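Local coordinates for SPCC18.06c protein (Schizosaccharomyces pombe, PDB 2P51) that degrades mRNA poly(A) tails from the 3' end, releasing 5'-AMP, as the metal-dependent catalytic subunit of the CCR4-NOT deadenylase complex, at residues Val48-Glu53 with Gly170-Tyr175; Thr163-His168 with Lys202-Lys207. All blocks are in the same frame, centred on the assembly; numbering follows the deposited sequence.

Contact 1 of 2, residues Val48-Glu53 with Gly170-Tyr175; sequences VSMDTE and GYDFAY. With MG (magnesium ion), chain C; MG (magnesium ion), chain B.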
ATOM      1  N   VAL A  48       5.828  -7.679  -4.546  1.00 12.26           N
ATOM      2  CA  VAL A  48       4.509  -7.301  -4.021  1.00 11.88           C
ATOM      3  C   VAL A  48       4.286  -5.798  -4.168  1.00 11.65           C
ATOM      4  O   VAL A  48       5.097  -5.043  -3.574  1.00 12.46           O
ATOM      5  CB  VAL A  48       4.427  -7.651  -2.540  1.00 12.06           C
ATOM      6  CG1 VAL A  48       3.056  -7.233  -1.987  1.00 13.52           C
ATOM      7  CG2 VAL A  48       4.678  -9.142  -2.266  1.00 13.55           C
ATOM      8  N   SER A  49       3.263  -5.370  -4.887  1.00 12.10           N
ATOM      9  CA  SER A  49       2.945  -3.931  -5.027  1.00 10.64           C
ATOM     10  C   SER A  49       1.788  -3.606  -4.106  1.00 10.26           C
ATOM     11  O   SER A  49       0.863  -4.457  -4.044  1.00 11.57           O
ATOM     12  CB  SER A  49       2.612  -3.557  -6.484  1.00 14.51           C
ATOM     13  OG  SER A  49       3.784  -3.854  -7.274  1.00 14.57           O
ATOM     14  N   MET A  50       1.840  -2.439  -3.443  1.00 10.86           N
ATOM     15  CA  MET A  50       0.879  -2.205  -2.361  1.00 10.35           C
ATOM     16  C   MET A  50       0.340  -0.789  -2.412  1.00 10.42           C
ATOM     17  O   MET A  50       1.051   0.159  -2.795  1.00 12.75           O
ATOM     18  CB  MET A  50       1.560  -2.481  -1.003  1.00 11.41           C
ATOM     19  CG  MET A  50       0.756  -2.238   0.245  1.00 14.00           C
ATOM     20  SD  MET A  50       0.823  -0.507   0.808  1.00 15.39           S
ATOM     21  CE  MET A  50       2.479  -0.517   1.542  1.00 14.59           C
ATOM     22  N   ASP A  51      -0.931  -0.725  -1.981  1.00 10.94           N
ATOM     23  CA  ASP A  51      -1.587   0.555  -1.730  1.00 11.17           C
ATOM     24  C   ASP A  51      -2.532   0.404  -0.539  1.00 10.46           C
ATOM     25  O   ASP A  51      -2.878  -0.774  -0.236  1.00 12.01           O
ATOM     26  CB  ASP A  51      -2.403   1.061  -2.937  1.00 13.19           C
ATOM     27  CG  ASP A  51      -2.921   2.484  -2.758  1.00 13.74           C
ATOM     28  OD1 ASP A  51      -2.206   3.290  -2.110  1.00 13.49           O
ATOM     29  OD2 ASP A  51      -4.025   2.736  -3.280  1.00 16.26           O
ATOM     30  N   THR A  52      -2.959   1.511   0.078  1.00 12.05           N
ATOM     31  CA  THR A  52      -3.984   1.381   1.107  1.00 11.08           C
ATOM     32  C   THR A  52      -5.029   2.485   0.902  1.00 10.32           C
ATOM     33  O   THR A  52      -4.755   3.501   0.274  1.00 14.11           O
ATOM     34  CB  THR A  52      -3.481   1.538   2.565  1.00 12.67           C
ATOM     35  OG1 THR A  52      -3.182   2.908   2.827  1.00 13.64           O
ATOM     36  CG2 THR A  52      -2.223   0.668   2.815  1.00 12.75           C
ATOM     37  N   GLU A  53      -6.249   2.265   1.390  1.00 11.71           N
ATOM     38  CA  GLU A  53      -7.208   3.351   1.469  1.00 11.20           C
ATOM     39  C   GLU A  53      -7.496   3.574   2.976  1.00 11.44           C
ATOM     40  O   GLU A  53      -7.546   2.612   3.767  1.00 13.82           O
ATOM     41  CB  GLU A  53      -8.504   3.065   0.722  1.00 12.57           C
ATOM     42  CG  GLU A  53      -8.370   2.696  -0.747  1.00 14.00           C
ATOM     43  CD  GLU A  53      -7.670   3.725  -1.588  1.00 14.82           C
ATOM     44  OE1 GLU A  53      -7.830   4.933  -1.380  1.00 16.29           O
ATOM     45  OE2 GLU A  53      -6.908   3.305  -2.514  1.00 16.43           O
ATOM     46  N   GLY A 170       4.473   6.989   2.406  1.00 15.30           N
ATOM     47  CA  GLY A 170       4.595   7.183   3.863  1.00 15.03           C
ATOM     48  C   GLY A 170       3.366   6.671   4.602  1.00 15.46           C
ATOM     49  O   GLY A 170       3.473   5.896   5.565  1.00 16.01           O
ATOM     50  N   TYR A 171       2.180   7.133   4.203  1.00 14.74           N
ATOM     51  CA  TYR A 171       0.978   6.677   4.903  1.00 13.98           C
ATOM     52  C   TYR A 171       0.728   5.198   4.677  1.00 13.50           C
ATOM     53  O   TYR A 171       0.356   4.509   5.646  1.00 14.00           O
ATOM     54  CB  TYR A 171      -0.291   7.471   4.471  1.00 14.09           C
ATOM     55  CG  TYR A 171      -0.420   8.824   5.130  1.00 14.78           C
ATOM     56  CD1 TYR A 171       0.400   9.907   4.755  1.00 16.47           C
ATOM     57  CD2 TYR A 171      -1.387   9.076   6.116  1.00 15.11           C
ATOM     58  CE1 TYR A 171       0.271  11.164   5.350  1.00 16.89           C
ATOM     59  CE2 TYR A 171      -1.492  10.340   6.694  1.00 15.46           C
ATOM     60  CZ  TYR A 171      -0.687  11.384   6.334  1.00 17.87           C
ATOM     61  OH  TYR A 171      -0.798  12.637   6.919  1.00 19.85           O
ATOM     62  N   ASP A 172       0.874   4.721   3.454  1.00 13.51           N
ATOM     63  CA  ASP A 172       0.573   3.338   3.122  1.00 13.92           C
ATOM     64  C   ASP A 172       1.429   2.382   3.954  1.00 13.61           C
ATOM     65  O   ASP A 172       0.939   1.410   4.580  1.00 15.00           O
ATOM     66  CB  ASP A 172       0.771   3.146   1.625  1.00 13.21           C
ATOM     67  CG  ASP A 172      -0.231   3.809   0.734  1.00 13.09           C
ATOM     68  OD1 ASP A 172      -1.338   4.105   1.272  1.00 13.71           O
ATOM     69  OD2 ASP A 172       0.015   4.107  -0.458  1.00 13.80           O
ATOM     70  N   PHE A 173       2.750   2.665   4.000  1.00 14.22           N
ATOM     71  CA  PHE A 173       3.637   1.806   4.805  1.00 14.63           C
ATOM     72  C   PHE A 173       3.321   1.988   6.295  1.00 16.11           C
ATOM     73  O   PHE A 173       3.386   1.008   7.068  1.00 16.33           O
ATOM     74  CB  PHE A 173       5.115   2.129   4.590  1.00 17.79           C
ATOM     75  CG  PHE A 173       5.837   1.312   3.548  1.00 15.95           C
ATOM     76  CD1 PHE A 173       5.728  -0.072   3.521  1.00 16.72           C
ATOM     77  CD2 PHE A 173       6.612   1.922   2.592  1.00 14.85           C
ATOM     78  CE1 PHE A 173       6.364  -0.899   2.577  1.00 15.23           C
ATOM     79  CE2 PHE A 173       7.264   1.126   1.668  1.00 16.55           C
ATOM     80  CZ  PHE A 173       7.156  -0.251   1.627  1.00 17.77           C
ATOM     81  N   ALA A 174       3.015   3.202   6.753  1.00 14.66           N
ATOM     82  CA  ALA A 174       2.695   3.414   8.171  1.00 14.10           C
ATOM     83  C   ALA A 174       1.482   2.573   8.548  1.00 14.41           C
ATOM     84  O   ALA A 174       1.439   1.985   9.657  1.00 15.47           O
ATOM     85  CB  ALA A 174       2.508   4.883   8.500  1.00 15.59           C
ATOM     86  N   TYR A 175       0.473   2.485   7.666  1.00 14.39           N
ATOM     87  CA  TYR A 175      -0.721   1.686   8.028  1.00 13.98           C
ATOM     88  C   TYR A 175      -0.369   0.212   8.145  1.00 13.81           C
ATOM     89  O   TYR A 175      -0.945  -0.453   9.020  1.00 15.92           O
ATOM     90  CB  TYR A 175      -1.831   1.894   6.993  1.00 14.13           C
ATOM     91  CG  TYR A 175      -2.732   3.049   7.430  1.00 13.33           C
ATOM     92  CD1 TYR A 175      -2.775   4.280   6.812  1.00 14.33           C
ATOM     93  CD2 TYR A 175      -3.538   2.819   8.534  1.00 14.07           C
ATOM     94  CE1 TYR A 175      -3.617   5.317   7.240  1.00 14.49           C
ATOM     95  CE2 TYR A 175      -4.356   3.824   8.975  1.00 14.76           C
ATOM     96  CZ  TYR A 175      -4.403   5.061   8.348  1.00 14.22           C
ATOM     97  OH  TYR A 175      -5.251   6.006   8.855  1.00 16.20           O
TER
HETATM   98 MG    MG C2002      -5.384   4.286  -3.564  0.86 15.85          MG
HETATM   99 MG    MG B2001      -1.186   5.058  -1.928  1.00 14.74          MG
HETATM  100  O   HOH W   1       2.084   2.701  -1.824  0.97 14.43           O
HETATM  101  O   HOH W   2      -4.734   5.228  -1.771  0.78 15.06           O
HETATM  102  O   HOH W   3      -2.389   5.818  -0.431  1.00 14.45           O
HETATM  103  O   HOH W   4       0.169   4.597  -3.411  0.91 13.04           O
HETATM  104  O   HOH W   5      -2.454   5.887  -3.242  0.98 18.10           O
HETATM  105  O   HOH W   6      -0.034   6.849  -1.834  0.94 14.63           O
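D172 reaches from helix 170-175 to three successive residues of strand 48-53, and its side chain repays being followed outward. Its CB lies 3.7 Å from the SD of M50; the bent M50 chain then carries CE on to the F173 ring, an off-centre CH-pi contact 4.3 Å from the centroid. CG stands beside the backbone N of D172 and anti to the carbonyl carbon (chi1 -70°), and there the carboxylate divides its work. D172 OD1 accepts a hydrogen bond from OG1 of T52 at 2.7 Å, met on the anti side and 29° out of the carboxylate plane, with a weak second one from T52 N. Water 3 also donates to OD1. This grip probably fixes the rotation of the carboxylate. D172 OD2 binds a magnesium ion at 2.1 Å, which OD1 of D51 shares at 2.0 Å, the two carboxylate planes being turned 80° apart. Two magnesium ions held by D51, E53, D172 and D241 form the acidic cluster for which DEDD nucleases, of RNase H-like fold, are named. The magnesium ion bound by both probably offsets the repulsion between D51 OD1 and D172 OD2, 2.9 Å apart. OD2 of D51 binds the second magnesium ion, which E53 OE2 holds at 2.1 Å and D241 also ligates.

Contact 2 of 2, residues Thr163-His168 with Lys202-Lys207; sequences TWITFH and KNYDIK
W164, I165 and T166 run parallel to N203, Y204 and D205, their short strand axes 13° apart and 4.7 Å at closest approach. The bonds W164 N to K202 O, Y204 N to W164 O and T166 N to Y204 O zip the pair together, and I206 N to T166 O, at 2.8 Å, continues the ladder into the first turn of the helix. On one face of the sheet, the edge of the Y204 ring meets CG2 of T163 and CD1 of I165, each 3.8 Å from CD2 of Y204. CG2 of I165 touches CD1 of I206, whose CG2 in turn meets the F167 ring in plane at its edge, while CB of K207 sits over the centre of one face of that ring, 4.0 Å above the plane. D205, with CG anti to its backbone N (chi1 -177°), is the N-cap: D205 OD1 accepts from K207 N at 2.8 Å and from H168 N at 2.8 Å, the two donors arriving from opposite faces of the carboxylate. OD2 turns to S169 and Y270. An alanine here would probably leave the amides of H168 and K207 without their acceptor and free the turn after strand 163-166 to shift. The pair forms the parallel edge of the mixed sheet of the RNase H-like DEDD fold, strand 203-205 being one of its two edge strands and passing directly into helix 206-213.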
ATOM      1  N   THR A 163      10.342  -8.264  -2.830  1.00 12.43           N
ATOM      2  CA  THR A 163      10.495  -6.826  -3.082  1.00 12.93           C
ATOM      3  C   THR A 163       9.130  -6.140  -2.921  1.00 12.24           C
ATOM      4  O   THR A 163       8.208  -6.645  -3.543  1.00 14.17           O
ATOM      5  CB  THR A 163      11.041  -6.571  -4.499  1.00 16.02           C
ATOM      6  OG1 THR A 163      12.319  -7.251  -4.677  1.00 17.93           O
ATOM      7  CG2 THR A 163      11.281  -5.079  -4.715  1.00 16.54           C
ATOM      8  N   TRP A 164       9.051  -5.076  -2.153  1.00 11.43           N
ATOM      9  CA  TRP A 164       7.794  -4.325  -2.057  1.00 11.08           C
ATOM     10  C   TRP A 164       7.851  -3.070  -2.917  1.00 10.79           C
ATOM     11  O   TRP A 164       8.869  -2.352  -2.918  1.00 13.24           O
ATOM     12  CB  TRP A 164       7.519  -3.914  -0.601  1.00 13.79           C
ATOM     13  CG  TRP A 164       7.029  -5.083   0.215  1.00 12.55           C
ATOM     14  CD1 TRP A 164       7.776  -6.160   0.634  1.00 15.44           C
ATOM     15  CD2 TRP A 164       5.688  -5.289   0.694  1.00 12.06           C
ATOM     16  NE1 TRP A 164       6.956  -7.022   1.351  1.00 14.64           N
ATOM     17  CE2 TRP A 164       5.672  -6.515   1.406  1.00 14.29           C
ATOM     18  CE3 TRP A 164       4.473  -4.555   0.594  1.00 12.41           C
ATOM     19  CZ2 TRP A 164       4.510  -7.027   2.015  1.00 12.52           C
ATOM     20  CZ3 TRP A 164       3.349  -5.085   1.201  1.00 12.92           C
ATOM     21  CH2 TRP A 164       3.348  -6.304   1.903  1.00 12.26           C
ATOM     22  N   ILE A 165       6.795  -2.817  -3.671  1.00 10.88           N
ATOM     23  CA  ILE A 165       6.680  -1.673  -4.585  1.00 11.44           C
ATOM     24  C   ILE A 165       5.538  -0.801  -4.133  1.00 11.43           C
ATOM     25  O   ILE A 165       4.450  -1.312  -3.875  1.00 12.50           O
ATOM     26  CB  ILE A 165       6.425  -2.147  -6.022  1.00 12.63           C
ATOM     27  CG1 ILE A 165       7.401  -3.209  -6.472  1.00 13.60           C
ATOM     28  CG2 ILE A 165       6.400  -0.924  -6.971  1.00 15.39           C
ATOM     29  CD1 ILE A 165       8.857  -2.743  -6.416  1.00 16.47           C
ATOM     30  N   THR A 166       5.790   0.522  -4.022  1.00 11.46           N
ATOM     31  CA  THR A 166       4.771   1.429  -3.479  1.00 11.39           C
ATOM     32  C   THR A 166       4.799   2.706  -4.288  1.00 11.32           C
ATOM     33  O   THR A 166       5.617   2.857  -5.200  1.00 13.09           O
ATOM     34  CB  THR A 166       5.046   1.726  -1.988  1.00 13.67           C
ATOM     35  OG1 THR A 166       6.348   2.341  -1.914  1.00 14.58           O
ATOM     36  CG2 THR A 166       5.044   0.428  -1.139  1.00 16.58           C
ATOM     37  N   PHE A 167       3.880   3.626  -3.938  1.00 11.52           N
ATOM     38  CA  PHE A 167       3.887   4.938  -4.602  1.00 12.70           C
ATOM     39  C   PHE A 167       3.526   5.980  -3.541  1.00 12.72           C
ATOM     40  O   PHE A 167       2.395   5.917  -2.985  1.00 15.18           O
ATOM     41  CB  PHE A 167       2.895   4.955  -5.775  1.00 13.22           C
ATOM     42  CG  PHE A 167       2.877   6.294  -6.510  1.00 15.33           C
ATOM     43  CD1 PHE A 167       3.698   6.482  -7.605  1.00 17.47           C
ATOM     44  CD2 PHE A 167       2.014   7.331  -6.096  1.00 17.24           C
ATOM     45  CE1 PHE A 167       3.733   7.685  -8.310  1.00 21.50           C
ATOM     46  CE2 PHE A 167       2.081   8.553  -6.740  1.00 21.56           C
ATOM     47  CZ  PHE A 167       2.929   8.714  -7.827  1.00 23.02           C
ATOM     48  N   HIS A 168       4.411   6.936  -3.274  1.00 12.95           N
ATOM     49  CA  HIS A 168       4.168   8.028  -2.312  1.00 14.07           C
ATOM     50  C   HIS A 168       3.707   7.417  -0.996  1.00 13.88           C
ATOM     51  O   HIS A 168       2.578   7.598  -0.500  1.00 15.78           O
ATOM     52  CB  HIS A 168       3.148   9.010  -2.887  1.00 16.60           C
ATOM     53  CG  HIS A 168       3.210  10.388  -2.309  1.00 18.00           C
ATOM     54  ND1 HIS A 168       3.653  10.671  -1.032  1.00 21.56           N
ATOM     55  CD2 HIS A 168       2.873  11.590  -2.858  1.00 16.30           C
ATOM     56  CE1 HIS A 168       3.586  11.983  -0.829  1.00 22.02           C
ATOM     57  NE2 HIS A 168       3.103  12.567  -1.935  1.00 16.77           N
ATOM     58  N   LYS A 202      13.493  -4.815   1.400  1.00 14.05           N
ATOM     59  CA  LYS A 202      13.756  -4.423   0.011  1.00 14.81           C
ATOM     60  C   LYS A 202      12.510  -3.766  -0.551  1.00 14.10           C
ATOM     61  O   LYS A 202      11.527  -4.471  -0.837  1.00 16.52           O
ATOM     62  CB  LYS A 202      14.132  -5.662  -0.794  0.62 16.36           C
ATOM     63  CG  LYS A 202      14.321  -5.414  -2.288  0.62 20.97           C
ATOM     64  CD  LYS A 202      14.997  -6.592  -2.995  0.62 23.63           C
ATOM     65  CE  LYS A 202      15.375  -6.170  -4.393  0.62 19.04           C
ATOM     66  NZ  LYS A 202      14.622  -6.769  -5.506  0.62 31.21           N
ATOM     67  N   ASN A 203      12.545  -2.451  -0.672  1.00 13.35           N
ATOM     68  CA  ASN A 203      11.324  -1.776  -1.164  1.00 14.07           C
ATOM     69  C   ASN A 203      11.745  -0.623  -2.071  1.00 12.97           C
ATOM     70  O   ASN A 203      12.877  -0.092  -1.967  1.00 15.01           O
ATOM     71  CB  ASN A 203      10.454  -1.383   0.023  1.00 15.60           C
ATOM     72  CG  ASN A 203      11.018  -0.331   0.931  1.00 16.85           C
ATOM     73  OD1 ASN A 203      11.087   0.845   0.538  1.00 18.43           O
ATOM     74  ND2 ASN A 203      11.430  -0.606   2.157  1.00 17.92           N
ATOM     75  N   TYR A 204      10.823  -0.272  -2.954  1.00 12.94           N
ATOM     76  CA  TYR A 204      10.985   0.894  -3.842  1.00 13.05           C
ATOM     77  C   TYR A 204       9.719   1.751  -3.779  1.00 12.78           C
ATOM     78  O   TYR A 204       8.616   1.149  -3.748  1.00 16.50           O
ATOM     79  CB  TYR A 204      11.235   0.497  -5.301  1.00 13.70           C
ATOM     80  CG  TYR A 204      12.518  -0.280  -5.519  1.00 14.03           C
ATOM     81  CD1 TYR A 204      13.751   0.366  -5.537  1.00 16.64           C
ATOM     82  CD2 TYR A 204      12.478  -1.642  -5.712  1.00 17.85           C
ATOM     83  CE1 TYR A 204      14.926  -0.333  -5.735  1.00 20.27           C
ATOM     84  CE2 TYR A 204      13.647  -2.342  -5.911  1.00 23.26           C
ATOM     85  CZ  TYR A 204      14.861  -1.697  -5.923  1.00 23.49           C
ATOM     86  OH  TYR A 204      16.020  -2.444  -6.126  1.00 28.89           O
ATOM     87  N   ASP A 205       9.917   3.051  -3.758  1.00 12.69           N
ATOM     88  CA  ASP A 205       8.803   3.999  -3.822  1.00 13.05           C
ATOM     89  C   ASP A 205       8.849   4.634  -5.206  1.00 11.70           C
ATOM     90  O   ASP A 205       9.769   5.422  -5.475  1.00 13.26           O
ATOM     91  CB  ASP A 205       8.903   5.026  -2.695  1.00 13.56           C
ATOM     92  CG  ASP A 205       7.738   5.997  -2.678  1.00 13.67           C
ATOM     93  OD1 ASP A 205       7.084   6.212  -3.751  1.00 13.56           O
ATOM     94  OD2 ASP A 205       7.442   6.586  -1.615  1.00 15.64           O
ATOM     95  N   ILE A 206       7.886   4.314  -6.055  1.00 11.84           N
ATOM     96  CA  ILE A 206       7.892   4.824  -7.441  1.00 13.05           C
ATOM     97  C   ILE A 206       7.828   6.355  -7.458  1.00 11.83           C
ATOM     98  O   ILE A 206       8.338   6.943  -8.409  1.00 15.84           O
ATOM     99  CB  ILE A 206       6.711   4.224  -8.228  1.00 14.15           C
ATOM    100  CG1 ILE A 206       6.868   2.714  -8.423  1.00 15.26           C
ATOM    101  CG2 ILE A 206       6.465   4.918  -9.572  1.00 17.59           C
ATOM    102  CD1 ILE A 206       5.595   2.074  -8.994  1.00 18.78           C
ATOM    103  N   LYS A 207       7.185   6.974  -6.456  1.00 13.03           N
ATOM    104  CA  LYS A 207       7.163   8.440  -6.430  1.00 13.19           C
ATOM    105  C   LYS A 207       8.553   9.012  -6.176  1.00 13.69           C
ATOM    106  O   LYS A 207       8.965  10.035  -6.760  1.00 14.79           O
ATOM    107  CB  LYS A 207       6.240   8.974  -5.325  1.00 15.29           C
ATOM    108  CG  LYS A 207       6.145  10.513  -5.296  1.00 17.94           C
ATOM    109  CD  LYS A 207       5.237  11.100  -6.340  1.00 19.89           C
ATOM    110  CE  LYS A 207       5.278  12.642  -6.247  1.00 16.36           C
ATOM    111  NZ  LYS A 207       4.628  13.198  -7.473  1.00 16.75           N
TER
HETATM  112  O   HOH W   7       8.418   0.464  -1.320  0.69 28.47           O

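In the fold
The centre of contact 1 lies about 2 Å from the centre of the chain, that of contact 2 about 9 Å; both are largely buried, though H168 of the latter is exposed. They share one sheet: strand 47-53 neighbours strand 163-166, which in turn pairs with 203-205, and V48 probably hydrogen-bonds through its backbone to T163 and I165. Strand 163-166 leads along the chain into helix 170-181, where CZ of F173 packs on CG2 of T166. Their chemistry differs with their place. In the middle of the sheet a strand and a helix are joined by carboxylates that share a magnesium ion; at its edge two strands join by backbone bonds, and a carboxylate caps a helix instead of binding metal.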